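Local coordinates for protein acetyltransferase (Bacillus cereus, PDB 1Y9W) that probably transfers an acyl group, most likely acetyl from acetyl-coenzyme A, to an acceptor as a GNAT-type enzyme, at residues Val40-Lys45 and Leu85-Gly90; Ile100-Phe105 and His116-Tyr121; Glu125-Pro128 and Ser132-Phe135. All blocks are in the same frame, centred on the assembly; numbering follows the deposited sequence.

Contact 1. Residues Val40-Lys45 and Leu85-Gly90; sequences VSLVVK and LHEIEG
L42 turns its CG away from its own carbonyl carbon and beside its backbone N (chi1 -67°), and the extended second torsion then carries CD1 out to helix 80-94. I88 answers from the helix: its CG1 stands roughly opposite the backbone N (chi1 -158°) and an extended second torsion prolongs the chain, placing CD1 near V40. The contact is apolar, with no hydrogen bond between V40-K45 and L85-G90. At its tighter end CD1 of L42 meets the aliphatic part of E87 nearly at a right angle, 3.3 Å from E87 CG and 3.6 Å from E87 CB, close for carbon atoms. The bend of E87 at chi2 takes its carboxylate on past this point, and it is the methylenes that cover L42. The same L42 CD1 lies 4.3 Å from I88 CB, so one methyl group sits against two successive residues of the helix. Farther back along the strand, CG1 of V40 touches CD1 of I88 at 3.7 Å, branch end against branch end. The segment axes approach to 9.2 Å at 148°, so the helix runs roughly antiparallel to the strand. V55 and L64 on the next two strands also pack on I88, and L84 and I91 of the same helix pack on L42, making the contact the outer part of a continuous hydrophobic layer. Beyond it the strand pairs antiparallel with a strand of the second subunit, so the sheet continues across the dimer interface. The arrangement is that of the alpha/beta layer of the GNAT fold, with the helix that follows strand 63-71 packed on the central sheet; in relatives the loop leading into this helix, with its N-terminal turn, binds the coenzyme A pyrophosphate.

Contact 2. Residues Ile100-Phe105 and His116-Tyr121; sequences ILLDSF and HGYREY
Y118 and Y121 reach past strand 133-139, which lies between the two segments in the sheet, to touch I100, L101 and L102. This belongs to the C-terminal half of the GNAT fold, where strand 99-105 ends the beta-alpha-beta crossover from strand 63-71 through helix 80-94 and strand 119-124 forms the sheet edge within the chain. The CH-pi interaction comes from L102: its CD2 stands over one face of the Y118 ring, 3.9 Å from the ring centroid and 20° off the normal, displaced toward CE1. With CG of L102 lodged between its backbone N and carbonyl carbon (chi1 66°), the branch is directed at that face. Other apolar contacts follow. I100 comes in at the edge of the same ring, close to its plane, with CG2 3.8 Å from Y118 CE1 and 3.4 Å from Y118 OH. A methyl over the face and another at the rim thus confine the buried ring, which L85 and Y113 help to enclose. On the side facing the second subunit, CD2 of L101 approaches Y121 CE2 obliquely at 4.0 Å, and the Y121 ring also meets F135 of the second subunit. Polar interactions are fewer. The Y118 hydroxyl makes a weak hydrogen bond with E89 of helix 80-94, tying the ring's far end to that helix. At the other tyrosine a single water bridges the segments: it lies 2.9 Å from Y121 OH and donates a weak hydrogen bond to L102 O at 3.1 Å.

Contact 3. Residues Glu125-Pro128 and Ser132-Phe135; sequences EDHP and SQHF
H127 and S132 meet through backbone: the carbonyl O of H127 lies 3.4 Å from S132 CA. S132 CB also stands 4.0 Å from OE1 of E125, whose chain bends at chi2 back toward the serine. The imidazole of H127 and the amide of Q133 lie side by side and point the same way, their planes 48° apart. Here Q133 OE1 comes to the ring edge, near its plane, 3.5 Å from H127 ND1, a polar approach that is not a hydrogen bond. Both side chains have CG anti to the backbone N (chi1 170° for H127, 179° for Q133), which sends them out together. One shell outward, D103 takes a hydrogen bond from Q133 NE2, fixing the amide so that OE1 is turned to the histidine, while S106 OG binds S132 N. D126 OD1 accepts from G130 N, and the H127 ring meets H63 of the second subunit. E125-P128 opens the loop between strands 119-124 and 133-139, and S132-F135 leads from it into the second strand. No hydrogen bond passes between these segments; beside them Q133 pairs through its backbone with V124, and the D126 carbonyl O accepts a hydrogen bond from R98 NH1 of the second subunit, so polar anchoring comes from flanking residues and the dimer partner.

How the contacts relate
Along the chain the contacts come in series, contact 1 closing before contact 2 opens and contact 2 before contact 3. All reach the same mixed sheet: contact 1 at its 38-45 edge, contacts 2 and 3 toward its 119-124 edge. The centres of contacts 1 and 2 lie about 16 Å apart, and these two meet where helix 80-94 packs beside strand 99-105. Contacts 2 and 3, about 13 Å apart between centres, join through strand 133-139, which pairs with both 99-105 and 119-124. Contacts 1 and 3 are about 26 Å apart between centres and do not touch. Each borders the second subunit, so the dimer interface involves both ends of the sheet.

Contact 1. Residues Val40-Lys45 and Leu85-Gly90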
ATOM      1  N   VAL A  40     -10.061   2.992 -10.347  1.00 31.77           N
ATOM      2  CA  VAL A  40     -11.434   3.457 -10.400  1.00 31.35           C
ATOM      3  C   VAL A  40     -11.577   4.647  -9.467  1.00 31.09           C
ATOM      4  O   VAL A  40     -10.945   4.691  -8.409  1.00 32.29           O
ATOM      5  CB  VAL A  40     -12.408   2.354  -9.961  1.00 32.33           C
ATOM      6  CG1 VAL A  40     -12.042   1.873  -8.581  1.00 32.88           C
ATOM      7  CG2 VAL A  40     -13.837   2.887  -9.968  1.00 34.40           C
ATOM      8  N   SER A  41     -12.385   5.624  -9.862  1.00 29.47           N
ATOM      9  CA  SER A  41     -12.598   6.792  -9.022  1.00 28.66           C
ATOM     10  C   SER A  41     -13.934   7.433  -9.324  1.00 27.84           C
ATOM     11  O   SER A  41     -14.389   7.455 -10.469  1.00 27.26           O
ATOM     12  CB  SER A  41     -11.482   7.825  -9.213  1.00 28.59           C
ATOM     13  OG  SER A  41     -11.673   8.595 -10.382  1.00 30.25           O
ATOM     14  N   LEU A  42     -14.562   7.945  -8.276  1.00 25.68           N
ATOM     15  CA  LEU A  42     -15.848   8.605  -8.397  1.00 23.24           C
ATOM     16  C   LEU A  42     -15.732   9.983  -7.781  1.00 23.13           C
ATOM     17  O   LEU A  42     -15.030  10.168  -6.786  1.00 22.91           O
ATOM     18  CB  LEU A  42     -16.931   7.814  -7.657  1.00 23.63           C
ATOM     19  CG  LEU A  42     -17.294   6.442  -8.226  1.00 24.92           C
ATOM     20  CD1 LEU A  42     -18.450   5.866  -7.434  1.00 24.93           C
ATOM     21  CD2 LEU A  42     -17.682   6.573  -9.689  1.00 25.81           C
ATOM     22  N   VAL A  43     -16.410  10.955  -8.377  1.00 21.67           N
ATOM     23  CA  VAL A  43     -16.390  12.304  -7.841  1.00 21.54           C
ATOM     24  C   VAL A  43     -17.788  12.888  -7.801  1.00 20.85           C
ATOM     25  O   VAL A  43     -18.629  12.584  -8.646  1.00 21.12           O
ATOM     26  CB  VAL A  43     -15.492  13.268  -8.679  1.00 21.10           C
ATOM     27  CG1 VAL A  43     -14.033  12.897  -8.512  1.00 20.64           C
ATOM     28  CG2 VAL A  43     -15.893  13.227 -10.147  1.00 20.52           C
ATOM     29  N   VAL A  44     -18.035  13.702  -6.787  1.00 19.64           N
ATOM     30  CA  VAL A  44     -19.301  14.399  -6.660  1.00 19.61           C
ATOM     31  C   VAL A  44     -18.886  15.807  -7.044  1.00 19.60           C
ATOM     32  O   VAL A  44     -17.987  16.366  -6.424  1.00 20.04           O
ATOM     33  CB  VAL A  44     -19.805  14.416  -5.217  1.00 18.67           C
ATOM     34  CG1 VAL A  44     -20.939  15.414  -5.083  1.00 20.53           C
ATOM     35  CG2 VAL A  44     -20.268  13.022  -4.815  1.00 20.78           C
ATOM     36  N   LYS A  45     -19.511  16.378  -8.068  1.00 19.32           N
ATOM     37  CA  LYS A  45     -19.140  17.723  -8.490  1.00 18.63           C
ATOM     38  C   LYS A  45     -20.272  18.440  -9.200  1.00 18.83           C
ATOM     39  O   LYS A  45     -21.338  17.862  -9.427  1.00 17.90           O
ATOM     40  CB  LYS A  45     -17.932  17.652  -9.416  1.00 18.68           C
ATOM     41  CG  LYS A  45     -18.198  16.926 -10.714  1.00 19.68           C
ATOM     42  CD  LYS A  45     -16.988  17.023 -11.625  1.00 25.39           C
ATOM     43  CE  LYS A  45     -17.193  16.247 -12.905  1.00 26.91           C
ATOM     44  NZ  LYS A  45     -15.998  16.297 -13.798  1.00 28.68           N
ATOM     45  N   LEU A  85     -18.745   5.727  -0.930  1.00 22.30           N
ATOM     46  CA  LEU A  85     -18.287   4.416  -0.502  1.00 22.78           C
ATOM     47  C   LEU A  85     -19.251   3.360  -1.017  1.00 23.50           C
ATOM     48  O   LEU A  85     -18.840   2.384  -1.632  1.00 23.26           O
ATOM     49  CB  LEU A  85     -18.218   4.363   1.023  1.00 23.47           C
ATOM     50  CG  LEU A  85     -17.610   3.110   1.642  1.00 22.00           C
ATOM     51  CD1 LEU A  85     -16.183   2.940   1.149  1.00 22.81           C
ATOM     52  CD2 LEU A  85     -17.640   3.238   3.153  1.00 23.41           C
ATOM     53  N   HIS A  86     -20.537   3.562  -0.766  1.00 24.35           N
ATOM     54  CA  HIS A  86     -21.541   2.613  -1.218  1.00 27.83           C
ATOM     55  C   HIS A  86     -21.460   2.432  -2.731  1.00 28.30           C
ATOM     56  O   HIS A  86     -21.516   1.314  -3.250  1.00 28.19           O
ATOM     57  CB  HIS A  86     -22.936   3.102  -0.840  1.00 30.76           C
ATOM     58  CG  HIS A  86     -24.040   2.266  -1.413  1.00 36.15           C
ATOM     59  ND1 HIS A  86     -24.294   0.976  -0.993  1.00 37.40           N
ATOM     60  CD2 HIS A  86     -24.920   2.517  -2.413  1.00 37.44           C
ATOM     61  CE1 HIS A  86     -25.282   0.470  -1.711  1.00 39.04           C
ATOM     62  NE2 HIS A  86     -25.679   1.384  -2.581  1.00 38.27           N
ATOM     63  N   GLU A  87     -21.309   3.547  -3.433  1.00 28.84           N
ATOM     64  CA  GLU A  87     -21.235   3.539  -4.881  1.00 29.51           C
ATOM     65  C   GLU A  87     -20.015   2.824  -5.438  1.00 28.92           C
ATOM     66  O   GLU A  87     -20.109   2.098  -6.430  1.00 28.77           O
ATOM     67  CB  GLU A  87     -21.243   4.969  -5.410  1.00 32.84           C
ATOM     68  CG  GLU A  87     -21.587   5.050  -6.881  1.00 39.03           C
ATOM     69  CD  GLU A  87     -23.006   5.546  -7.114  1.00 43.43           C
ATOM     70  OE1 GLU A  87     -23.932   5.070  -6.414  1.00 44.96           O
ATOM     71  OE2 GLU A  87     -23.192   6.412  -8.004  1.00 45.64           O
ATOM     72  N   ILE A  88     -18.855   3.022  -4.826  1.00 26.11           N
ATOM     73  CA  ILE A  88     -17.694   2.360  -5.378  1.00 24.08           C
ATOM     74  C   ILE A  88     -17.683   0.878  -5.020  1.00 24.03           C
ATOM     75  O   ILE A  88     -17.093   0.078  -5.740  1.00 25.20           O
ATOM     76  CB  ILE A  88     -16.379   3.049  -4.957  1.00 23.34           C
ATOM     77  CG1 ILE A  88     -15.282   2.691  -5.973  1.00 21.27           C
ATOM     78  CG2 ILE A  88     -16.011   2.654  -3.538  1.00 22.31           C
ATOM     79  CD1 ILE A  88     -13.963   3.426  -5.793  1.00 21.57           C
ATOM     80  N   GLU A  89     -18.348   0.498  -3.932  1.00 24.72           N
ATOM     81  CA  GLU A  89     -18.402  -0.922  -3.567  1.00 26.09           C
ATOM     82  C   GLU A  89     -19.214  -1.648  -4.642  1.00 26.11           C
ATOM     83  O   GLU A  89     -18.850  -2.738  -5.090  1.00 25.09           O
ATOM     84  CB  GLU A  89     -19.072  -1.118  -2.206  1.00 26.66           C
ATOM     85  CG  GLU A  89     -18.490  -0.252  -1.112  1.00 30.15           C
ATOM     86  CD  GLU A  89     -19.007  -0.604   0.264  1.00 32.47           C
ATOM     87  OE1 GLU A  89     -20.220  -0.881   0.395  1.00 34.62           O
ATOM     88  OE2 GLU A  89     -18.198  -0.592   1.220  1.00 32.46           O
ATOM     89  N   GLY A  90     -20.316  -1.026  -5.051  1.00 26.21           N
ATOM     90  CA  GLY A  90     -21.160  -1.609  -6.077  1.00 27.47           C
ATOM     91  C   GLY A  90     -20.375  -1.853  -7.353  1.00 28.20           C
ATOM     92  O   GLY A  90     -20.507  -2.901  -7.987  1.00 29.53           O
TER

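Contact 2. Residues Ile100-Phe105 and His116-Tyr121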
ATOM      1  N   ILE A 100     -12.852  -6.008  -0.271  1.00 23.74           N
ATOM      2  CA  ILE A 100     -12.449  -4.603  -0.293  1.00 22.04           C
ATOM      3  C   ILE A 100     -11.484  -4.386   0.866  1.00 21.05           C
ATOM      4  O   ILE A 100     -11.778  -4.778   2.000  1.00 21.81           O
ATOM      5  CB  ILE A 100     -13.636  -3.643  -0.099  1.00 21.12           C
ATOM      6  CG1 ILE A 100     -14.707  -3.921  -1.149  1.00 21.59           C
ATOM      7  CG2 ILE A 100     -13.152  -2.198  -0.222  1.00 18.78           C
ATOM      8  CD1 ILE A 100     -15.923  -3.024  -1.032  1.00 25.26           C
ATOM      9  N   LEU A 101     -10.334  -3.783   0.579  1.00 18.74           N
ATOM     10  CA  LEU A 101      -9.339  -3.510   1.612  1.00 17.61           C
ATOM     11  C   LEU A 101      -9.053  -2.020   1.647  1.00 18.41           C
ATOM     12  O   LEU A 101      -9.082  -1.351   0.617  1.00 18.44           O
ATOM     13  CB  LEU A 101      -8.030  -4.243   1.324  1.00 15.02           C
ATOM     14  CG  LEU A 101      -8.034  -5.769   1.331  1.00 15.27           C
ATOM     15  CD1 LEU A 101      -6.710  -6.275   0.792  1.00 13.75           C
ATOM     16  CD2 LEU A 101      -8.270  -6.272   2.746  1.00 14.76           C
ATOM     17  N   LEU A 102      -8.778  -1.510   2.841  1.00 17.85           N
ATOM     18  CA  LEU A 102      -8.452  -0.103   3.032  1.00 18.28           C
ATOM     19  C   LEU A 102      -7.867   0.065   4.435  1.00 19.13           C
ATOM     20  O   LEU A 102      -8.061  -0.780   5.309  1.00 20.46           O
ATOM     21  CB  LEU A 102      -9.708   0.763   2.881  1.00 15.99           C
ATOM     22  CG  LEU A 102     -10.819   0.604   3.926  1.00 17.00           C
ATOM     23  CD1 LEU A 102     -10.479   1.398   5.175  1.00 16.44           C
ATOM     24  CD2 LEU A 102     -12.130   1.114   3.364  1.00 16.97           C
ATOM     25  N   ASP A 103      -7.118   1.136   4.644  1.00 18.52           N
ATOM     26  CA  ASP A 103      -6.575   1.395   5.966  1.00 19.22           C
ATOM     27  C   ASP A 103      -6.904   2.838   6.267  1.00 19.09           C
ATOM     28  O   ASP A 103      -7.163   3.626   5.355  1.00 18.47           O
ATOM     29  CB  ASP A 103      -5.063   1.161   6.033  1.00 21.50           C
ATOM     30  CG  ASP A 103      -4.278   2.097   5.142  1.00 23.46           C
ATOM     31  OD1 ASP A 103      -3.898   1.670   4.029  1.00 24.87           O
ATOM     32  OD2 ASP A 103      -4.039   3.254   5.559  1.00 25.63           O
ATOM     33  N   SER A 104      -6.916   3.176   7.549  1.00 18.38           N
ATOM     34  CA  SER A 104      -7.244   4.525   7.967  1.00 17.39           C
ATOM     35  C   SER A 104      -6.507   4.838   9.264  1.00 16.74           C
ATOM     36  O   SER A 104      -6.558   4.063  10.217  1.00 17.44           O
ATOM     37  CB  SER A 104      -8.759   4.626   8.182  1.00 17.65           C
ATOM     38  OG  SER A 104      -9.169   5.956   8.433  1.00 21.99           O
ATOM     39  N   PHE A 105      -5.806   5.964   9.286  1.00 16.12           N
ATOM     40  CA  PHE A 105      -5.090   6.390  10.475  1.00 16.04           C
ATOM     41  C   PHE A 105      -6.119   6.910  11.471  1.00 17.92           C
ATOM     42  O   PHE A 105      -7.243   7.247  11.095  1.00 19.18           O
ATOM     43  CB  PHE A 105      -4.092   7.490  10.122  1.00 14.00           C
ATOM     44  CG  PHE A 105      -2.840   6.979   9.475  1.00 13.49           C
ATOM     45  CD1 PHE A 105      -1.818   6.439  10.244  1.00 13.17           C
ATOM     46  CD2 PHE A 105      -2.687   7.017   8.096  1.00 12.30           C
ATOM     47  CE1 PHE A 105      -0.653   5.942   9.648  1.00 11.99           C
ATOM     48  CE2 PHE A 105      -1.530   6.522   7.493  1.00 13.39           C
ATOM     49  CZ  PHE A 105      -0.510   5.984   8.274  1.00 12.17           C
ATOM     50  N   HIS A 116     -19.516   1.431   8.603  1.00 26.96           N
ATOM     51  CA  HIS A 116     -19.981   0.969   7.308  1.00 24.09           C
ATOM     52  C   HIS A 116     -19.714  -0.488   7.002  1.00 24.25           C
ATOM     53  O   HIS A 116     -19.544  -0.853   5.843  1.00 24.19           O
ATOM     54  CB  HIS A 116     -19.405   1.840   6.196  1.00 24.68           C
ATOM     55  CG  HIS A 116     -20.101   3.157   6.050  1.00 25.57           C
ATOM     56  ND1 HIS A 116     -19.947   4.184   6.956  1.00 25.43           N
ATOM     57  CD2 HIS A 116     -21.011   3.587   5.143  1.00 26.39           C
ATOM     58  CE1 HIS A 116     -20.736   5.190   6.616  1.00 27.04           C
ATOM     59  NE2 HIS A 116     -21.392   4.852   5.520  1.00 28.09           N
ATOM     60  N   GLY A 117     -19.675  -1.323   8.035  1.00 23.42           N
ATOM     61  CA  GLY A 117     -19.475  -2.744   7.816  1.00 23.39           C
ATOM     62  C   GLY A 117     -18.066  -3.257   7.583  1.00 24.38           C
ATOM     63  O   GLY A 117     -17.885  -4.409   7.173  1.00 23.50           O
ATOM     64  N   TYR A 118     -17.063  -2.418   7.830  1.00 23.52           N
ATOM     65  CA  TYR A 118     -15.681  -2.838   7.660  1.00 21.25           C
ATOM     66  C   TYR A 118     -15.166  -3.382   8.981  1.00 20.96           C
ATOM     67  O   TYR A 118     -15.442  -2.833  10.046  1.00 20.39           O
ATOM     68  CB  TYR A 118     -14.828  -1.663   7.185  1.00 20.67           C
ATOM     69  CG  TYR A 118     -14.990  -1.387   5.704  1.00 19.81           C
ATOM     70  CD1 TYR A 118     -14.193  -2.039   4.758  1.00 18.69           C
ATOM     71  CD2 TYR A 118     -15.973  -0.515   5.243  1.00 18.12           C
ATOM     72  CE1 TYR A 118     -14.376  -1.827   3.390  1.00 18.05           C
ATOM     73  CE2 TYR A 118     -16.165  -0.301   3.874  1.00 19.01           C
ATOM     74  CZ  TYR A 118     -15.365  -0.959   2.958  1.00 17.99           C
ATOM     75  OH  TYR A 118     -15.561  -0.748   1.614  1.00 20.36           O
ATOM     76  N   ARG A 119     -14.437  -4.488   8.905  1.00 21.15           N
ATOM     77  CA  ARG A 119     -13.889  -5.120  10.092  1.00 21.49           C
ATOM     78  C   ARG A 119     -12.401  -4.807  10.173  1.00 21.15           C
ATOM     79  O   ARG A 119     -11.665  -5.010   9.211  1.00 20.58           O
ATOM     80  CB  ARG A 119     -14.106  -6.641  10.025  1.00 21.92           C
ATOM     81  CG  ARG A 119     -13.556  -7.406  11.220  1.00 22.69           C
ATOM     82  CD  ARG A 119     -13.717  -8.906  11.044  1.00 23.61           C
ATOM     83  NE  ARG A 119     -12.840  -9.445  10.010  1.00 23.37           N
ATOM     84  CZ  ARG A 119     -11.579  -9.811  10.217  1.00 24.77           C
ATOM     85  NH1 ARG A 119     -11.048  -9.704  11.425  1.00 24.83           N
ATOM     86  NH2 ARG A 119     -10.843 -10.273   9.214  1.00 25.52           N
ATOM     87  N   GLU A 120     -11.962  -4.297  11.317  1.00 20.24           N
ATOM     88  CA  GLU A 120     -10.554  -3.977  11.502  1.00 18.77           C
ATOM     89  C   GLU A 120      -9.827  -5.304  11.703  1.00 17.71           C
ATOM     90  O   GLU A 120     -10.096  -6.019  12.666  1.00 18.19           O
ATOM     91  CB  GLU A 120     -10.385  -3.081  12.729  1.00 19.52           C
ATOM     92  CG  GLU A 120      -8.949  -2.710  13.047  1.00 22.63           C
ATOM     93  CD  GLU A 120      -8.829  -1.950  14.354  1.00 25.86           C
ATOM     94  OE1 GLU A 120      -9.298  -0.795  14.412  1.00 26.73           O
ATOM     95  OE2 GLU A 120      -8.283  -2.514  15.327  1.00 28.68           O
ATOM     96  N   TYR A 121      -8.917  -5.647  10.800  1.00 14.90           N
ATOM     97  CA  TYR A 121      -8.206  -6.909  10.929  1.00 14.30           C
ATOM     98  C   TYR A 121      -6.799  -6.755  11.484  1.00 14.68           C
ATOM     99  O   TYR A 121      -6.139  -7.739  11.815  1.00 16.59           O
ATOM    100  CB  TYR A 121      -8.174  -7.631   9.573  1.00 15.07           C
ATOM    101  CG  TYR A 121      -7.316  -6.984   8.503  1.00 14.26           C
ATOM    102  CD1 TYR A 121      -5.948  -7.228   8.440  1.00 14.15           C
ATOM    103  CD2 TYR A 121      -7.880  -6.142   7.541  1.00 15.19           C
ATOM    104  CE1 TYR A 121      -5.159  -6.655   7.440  1.00 13.74           C
ATOM    105  CE2 TYR A 121      -7.097  -5.561   6.541  1.00 13.71           C
ATOM    106  CZ  TYR A 121      -5.737  -5.828   6.497  1.00 14.31           C
ATOM    107  OH  TYR A 121      -4.953  -5.287   5.501  1.00 13.00           O
TER
HETATM  108  O   HOH W   1      -6.069  -2.934   4.341  1.00 22.93           O

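Contact 3. Residues Glu125-Pro128 and Ser132-Phe135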
ATOM      1  N   GLU A 125       0.023   0.210  16.186  1.00 16.67           N
ATOM      2  CA  GLU A 125      -0.057   1.177  17.274  1.00 18.60           C
ATOM      3  C   GLU A 125       1.079   2.201  17.212  1.00 18.15           C
ATOM      4  O   GLU A 125       2.171   1.900  16.743  1.00 17.41           O
ATOM      5  CB  GLU A 125      -0.008   0.433  18.606  1.00 18.55           C
ATOM      6  CG  GLU A 125      -1.107  -0.605  18.757  1.00 20.80           C
ATOM      7  CD  GLU A 125      -2.457   0.002  19.093  1.00 22.14           C
ATOM      8  OE1 GLU A 125      -2.593   1.250  19.046  1.00 20.83           O
ATOM      9  OE2 GLU A 125      -3.386  -0.780  19.407  1.00 23.68           O
ATOM     10  N   ASP A 126       0.818   3.410  17.692  1.00 16.37           N
ATOM     11  CA  ASP A 126       1.822   4.473  17.701  1.00 17.82           C
ATOM     12  C   ASP A 126       2.584   4.664  16.386  1.00 18.48           C
ATOM     13  O   ASP A 126       3.812   4.527  16.335  1.00 19.12           O
ATOM     14  CB  ASP A 126       2.827   4.242  18.826  1.00 17.90           C
ATOM     15  CG  ASP A 126       3.352   5.539  19.402  1.00 19.53           C
ATOM     16  OD1 ASP A 126       2.936   6.614  18.921  1.00 20.39           O
ATOM     17  OD2 ASP A 126       4.171   5.481  20.344  1.00 22.06           O
ATOM     18  N   HIS A 127       1.846   4.978  15.329  1.00 16.14           N
ATOM     19  CA  HIS A 127       2.436   5.228  14.024  1.00 15.83           C
ATOM     20  C   HIS A 127       1.443   6.007  13.183  1.00 14.94           C
ATOM     21  O   HIS A 127       0.328   5.546  12.966  1.00 14.27           O
ATOM     22  CB  HIS A 127       2.773   3.940  13.286  1.00 15.33           C
ATOM     23  CG  HIS A 127       3.153   4.166  11.853  1.00 16.20           C
ATOM     24  ND1 HIS A 127       2.469   3.600  10.799  1.00 16.61           N
ATOM     25  CD2 HIS A 127       4.114   4.942  11.299  1.00 14.72           C
ATOM     26  CE1 HIS A 127       2.989   4.020   9.658  1.00 12.70           C
ATOM     27  NE2 HIS A 127       3.988   4.836   9.934  1.00 16.29           N
ATOM     28  N   PRO A 128       1.805   7.235  12.773  1.00 14.15           N
ATOM     29  CA  PRO A 128       3.100   7.834  13.122  1.00 14.16           C
ATOM     30  C   PRO A 128       3.072   8.061  14.636  1.00 13.52           C
ATOM     31  O   PRO A 128       2.022   7.894  15.258  1.00 12.92           O
ATOM     32  CB  PRO A 128       3.110   9.139  12.320  1.00 12.65           C
ATOM     33  CG  PRO A 128       1.642   9.485  12.211  1.00 13.77           C
ATOM     34  CD  PRO A 128       0.996   8.145  11.941  1.00 14.16           C
ATOM     35  N   SER A 132      -2.205   6.126  15.304  1.00 15.26           N
ATOM     36  CA  SER A 132      -2.233   4.709  14.958  1.00 15.22           C
ATOM     37  C   SER A 132      -2.847   4.498  13.573  1.00 14.39           C
ATOM     38  O   SER A 132      -3.498   5.382  13.023  1.00 13.63           O
ATOM     39  CB  SER A 132      -2.990   3.898  16.019  1.00 15.02           C
ATOM     40  OG  SER A 132      -4.292   4.396  16.232  1.00 20.16           O
ATOM     41  N   GLN A 133      -2.616   3.326  13.002  1.00 14.33           N
ATOM     42  CA  GLN A 133      -3.132   3.021  11.679  1.00 14.40           C
ATOM     43  C   GLN A 133      -3.988   1.765  11.759  1.00 15.32           C
ATOM     44  O   GLN A 133      -3.543   0.724  12.246  1.00 14.78           O
ATOM     45  CB  GLN A 133      -1.959   2.834  10.705  1.00 14.20           C
ATOM     46  CG  GLN A 133      -2.368   2.494   9.288  1.00 15.57           C
ATOM     47  CD  GLN A 133      -1.190   2.428   8.329  1.00 15.75           C
ATOM     48  OE1 GLN A 133      -0.045   2.211   8.730  1.00 14.79           O
ATOM     49  NE2 GLN A 133      -1.476   2.591   7.046  1.00 16.01           N
ATOM     50  N   HIS A 134      -5.223   1.867  11.283  1.00 15.92           N
ATOM     51  CA  HIS A 134      -6.143   0.740  11.322  1.00 16.89           C
ATOM     52  C   HIS A 134      -6.455   0.155   9.953  1.00 17.13           C
ATOM     53  O   HIS A 134      -6.838   0.867   9.031  1.00 16.70           O
ATOM     54  CB  HIS A 134      -7.414   1.173  12.030  1.00 17.26           C
ATOM     55  CG  HIS A 134      -7.148   1.802  13.358  1.00 17.76           C
ATOM     56  ND1 HIS A 134      -6.755   3.117  13.491  1.00 17.71           N
ATOM     57  CD2 HIS A 134      -7.121   1.274  14.605  1.00 14.43           C
ATOM     58  CE1 HIS A 134      -6.496   3.370  14.761  1.00 18.02           C
ATOM     59  NE2 HIS A 134      -6.709   2.269  15.458  1.00 15.99           N
ATOM     60  N   PHE A 135      -6.276  -1.156   9.842  1.00 17.20           N
ATOM     61  CA  PHE A 135      -6.498  -1.882   8.600  1.00 17.33           C
ATOM     62  C   PHE A 135      -7.847  -2.581   8.586  1.00 16.96           C
ATOM     63  O   PHE A 135      -8.146  -3.416   9.448  1.00 15.13           O
ATOM     64  CB  PHE A 135      -5.350  -2.866   8.400  1.00 17.13           C
ATOM     65  CG  PHE A 135      -4.024  -2.185   8.209  1.00 19.01           C
ATOM     66  CD1 PHE A 135      -3.434  -2.113   6.947  1.00 18.95           C
ATOM     67  CD2 PHE A 135      -3.399  -1.544   9.281  1.00 18.18           C
ATOM     68  CE1 PHE A 135      -2.235  -1.402   6.753  1.00 19.77           C
ATOM     69  CE2 PHE A 135      -2.204  -0.830   9.101  1.00 18.83           C
ATOM     70  CZ  PHE A 135      -1.622  -0.758   7.838  1.00 19.23           C
TER